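Side-chain contact in Mypaa.01249.c (Mycobacterium paratuberculosis, PDB 3RD5), which is probably an oxidoreductase of the short-chain dehydrogenase/reductase family, though its substrate and reaction have not been established: residues Gly107-Ile112 / Arg157-Trp162. Numbering follows the deposited sequence.
Sequences GFESQI and RRYSPW
The carboxamide of Q111 reaches the phenol oxygen of Y159 and the first turn of helix 161-185, joining the N-terminal ends of two helices, 110-126 and 161-185, in the Rossmann-type fold of a short-chain dehydrogenase/reductase. Two hydrogen bonds carry the polar part of the contact, and both start from one nitrogen. Q111 NE2 donates to Y159 OH over 2.9 Å, with the oxygen almost in the amide plane, and to P161 O over 3.0 Å, where the N-H meets a lone pair in the carbonyl plane. With CG anti to its carbonyl carbon (chi1 -59°) and the chain extended beyond CG, Q111 reaches from one helix start to the other. Its OE1 accepts from the backbone N of A98, while Y159 OH is also hydrogen-bonded to V99 O; both ends of the Q111-Y159 pair are thereby tied to the 98-99 loop, and the three partners of the amide settle which end is nitrogen and which oxygen.

Van der Waals contact is supplied by E109, whose side chain crosses that of Y159 at about a right angle. Its carboxylate lies at the ring edge, with CD in the ring plane and OE2 3.4 Å from Y159 OH, a contact and not a hydrogen bond; the two planes are 44° apart. A164, from helix 161-185, touches the side chains of E109, Q111 and Y159 alike.

Capping bonds within 107-112 hold that carboxylate in place. E109 is the N-cap of helix 110-126, and its bend at chi2 turns the acid back over the first turn. I112 N reaches E109 OE1 on its syn side, though well tilted from the carboxylate plane, in a nearly straight bond of 2.9 Å, whereas Q111 N approaches E109 OE2 from above that plane, 54° out of it.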
loop_
_atom_site.group_PDB
_atom_site.type_symbol
_atom_site.label_atom_id
_atom_site.label_comp_id
_atom_site.label_asym_id
_atom_site.label_seq_id
_atom_site.Cartn_x
_atom_site.Cartn_y
_atom_site.Cartn_z
ATOM N N GLY A 107 1.839 10.423 -17.332
ATOM C CA GLY A 107 0.534 10.930 -17.751
ATOM C C GLY A 107 -0.647 10.467 -16.966
ATOM O O GLY A 107 -1.802 10.609 -17.404
ATOM N N PHE A 108 -0.386 9.924 -15.776
ATOM C CA PHE A 108 -1.477 9.449 -14.949
ATOM C C PHE A 108 -1.982 10.577 -14.042
ATOM O O PHE A 108 -1.208 11.411 -13.591
ATOM C CB PHE A 108 -1.055 8.283 -14.038
ATOM C CG PHE A 108 -0.359 7.138 -14.732
ATOM C CD1 PHE A 108 -0.731 6.705 -16.005
ATOM C CD2 PHE A 108 0.611 6.413 -14.044
ATOM C CE1 PHE A 108 -0.082 5.636 -16.579
ATOM C CE2 PHE A 108 1.238 5.299 -14.637
ATOM C CZ PHE A 108 0.892 4.960 -15.918
ATOM N N GLU A 109 -3.278 10.590 -13.721
ATOM C CA GLU A 109 -3.784 11.477 -12.662
ATOM C C GLU A 109 -3.007 11.126 -11.386
ATOM O O GLU A 109 -2.726 9.946 -11.113
ATOM C CB GLU A 109 -5.300 11.340 -12.513
ATOM C CG GLU A 109 -5.939 12.200 -11.442
ATOM C CD GLU A 109 -5.843 11.606 -10.023
ATOM O OE1 GLU A 109 -6.012 10.370 -9.909
ATOM O OE2 GLU A 109 -5.587 12.362 -9.047
ATOM N N SER A 110 -2.622 12.131 -10.613
ATOM C CA SER A 110 -1.598 11.862 -9.590
ATOM C C SER A 110 -2.014 10.913 -8.469
ATOM O O SER A 110 -1.180 10.157 -7.975
ATOM C CB SER A 110 -0.980 13.158 -9.038
ATOM O OG SER A 110 -1.877 13.858 -8.184
ATOM N N GLN A 111 -3.276 10.933 -8.074
ATOM C CA GLN A 111 -3.704 10.059 -6.977
ATOM C C GLN A 111 -3.767 8.613 -7.458
ATOM O O GLN A 111 -3.225 7.720 -6.804
ATOM C CB GLN A 111 -4.999 10.542 -6.328
ATOM C CG GLN A 111 -4.868 11.944 -5.765
ATOM C CD GLN A 111 -6.039 12.352 -4.919
ATOM O OE1 GLN A 111 -6.251 11.812 -3.814
ATOM N NE2 GLN A 111 -6.817 13.324 -5.405
ATOM N N ILE A 112 -4.473 8.333 -8.544
ATOM C CA ILE A 112 -4.482 6.946 -9.052
ATOM C C ILE A 112 -3.065 6.529 -9.433
ATOM O O ILE A 112 -2.676 5.361 -9.227
ATOM C CB ILE A 112 -5.506 6.753 -10.189
ATOM C CG1 ILE A 112 -5.767 5.290 -10.485
ATOM C CG2 ILE A 112 -5.072 7.449 -11.488
ATOM C CD1 ILE A 112 -6.580 4.554 -9.406
ATOM N N ARG A 157 -13.462 14.341 -17.735
ATOM C CA ARG A 157 -14.509 14.477 -16.745
ATOM C C ARG A 157 -13.988 15.396 -15.617
ATOM O O ARG A 157 -12.843 15.277 -15.223
ATOM C CB ARG A 157 -14.936 13.096 -16.170
ATOM C CG ARG A 157 -13.849 12.305 -15.477
ATOM C CD ARG A 157 -14.224 10.825 -15.354
ATOM N NE ARG A 157 -13.189 9.976 -14.763
ATOM C CZ ARG A 157 -13.209 9.492 -13.513
ATOM N NH1 ARG A 157 -14.194 9.788 -12.676
ATOM N NH2 ARG A 157 -12.242 8.679 -13.136
ATOM N N ARG A 158 -14.829 16.295 -15.137
ATOM C CA ARG A 158 -14.462 17.264 -14.103
ATOM C C ARG A 158 -13.831 16.536 -12.917
ATOM O O ARG A 158 -14.361 15.510 -12.413
ATOM C CB ARG A 158 -15.690 18.040 -13.630
ATOM C CG ARG A 158 -15.452 18.911 -12.391
ATOM C CD ARG A 158 -16.799 19.524 -11.905
ATOM N NE ARG A 158 -17.237 20.525 -12.813
ATOM C CZ ARG A 158 -18.486 20.720 -13.262
ATOM N NH1 ARG A 158 -19.487 19.870 -12.997
ATOM N NH2 ARG A 158 -18.707 21.733 -14.037
ATOM N N TYR A 159 -12.723 17.078 -12.427
ATOM C CA TYR A 159 -12.017 16.499 -11.304
ATOM C C TYR A 159 -12.709 16.777 -9.974
ATOM O O TYR A 159 -13.233 17.864 -9.738
ATOM C CB TYR A 159 -10.624 17.098 -11.258
ATOM C CG TYR A 159 -9.638 16.509 -10.256
ATOM C CD1 TYR A 159 -9.083 15.233 -10.449
ATOM C CD2 TYR A 159 -9.204 17.265 -9.168
ATOM C CE1 TYR A 159 -8.109 14.775 -9.562
ATOM C CE2 TYR A 159 -8.248 16.811 -8.304
ATOM C CZ TYR A 159 -7.737 15.574 -8.495
ATOM O OH TYR A 159 -6.719 15.187 -7.579
ATOM N N SER A 160 -12.627 15.802 -9.059
ATOM C CA SER A 160 -12.985 15.920 -7.655
ATOM C C SER A 160 -11.780 15.454 -6.835
ATOM O O SER A 160 -11.433 14.246 -6.909
ATOM C CB SER A 160 -14.182 15.044 -7.361
ATOM O OG SER A 160 -14.315 14.881 -5.924
ATOM N N PRO A 161 -11.137 16.330 -6.042
ATOM C CA PRO A 161 -10.015 15.869 -5.228
ATOM C C PRO A 161 -10.356 14.626 -4.368
ATOM O O PRO A 161 -9.566 13.680 -4.297
ATOM C CB PRO A 161 -9.641 17.078 -4.386
ATOM C CG PRO A 161 -10.030 18.239 -5.284
ATOM C CD PRO A 161 -11.278 17.811 -5.976
ATOM N N TRP A 162 -11.495 14.652 -3.693
ATOM C CA TRP A 162 -11.862 13.538 -2.809
ATOM C C TRP A 162 -12.316 12.327 -3.584
ATOM O O TRP A 162 -11.950 11.188 -3.200
ATOM C CB TRP A 162 -12.894 13.960 -1.735
ATOM C CG TRP A 162 -12.244 14.696 -0.621
ATOM C CD1 TRP A 162 -12.239 16.059 -0.398
ATOM C CD2 TRP A 162 -11.390 14.124 0.366
ATOM N NE1 TRP A 162 -11.464 16.331 0.694
ATOM C CE2 TRP A 162 -10.942 15.162 1.191
ATOM C CE3 TRP A 162 -11.001 12.805 0.655
ATOM C CZ2 TRP A 162 -10.069 14.919 2.286
ATOM C CZ3 TRP A 162 -10.145 12.574 1.750
ATOM C CH2 TRP A 162 -9.714 13.646 2.543
#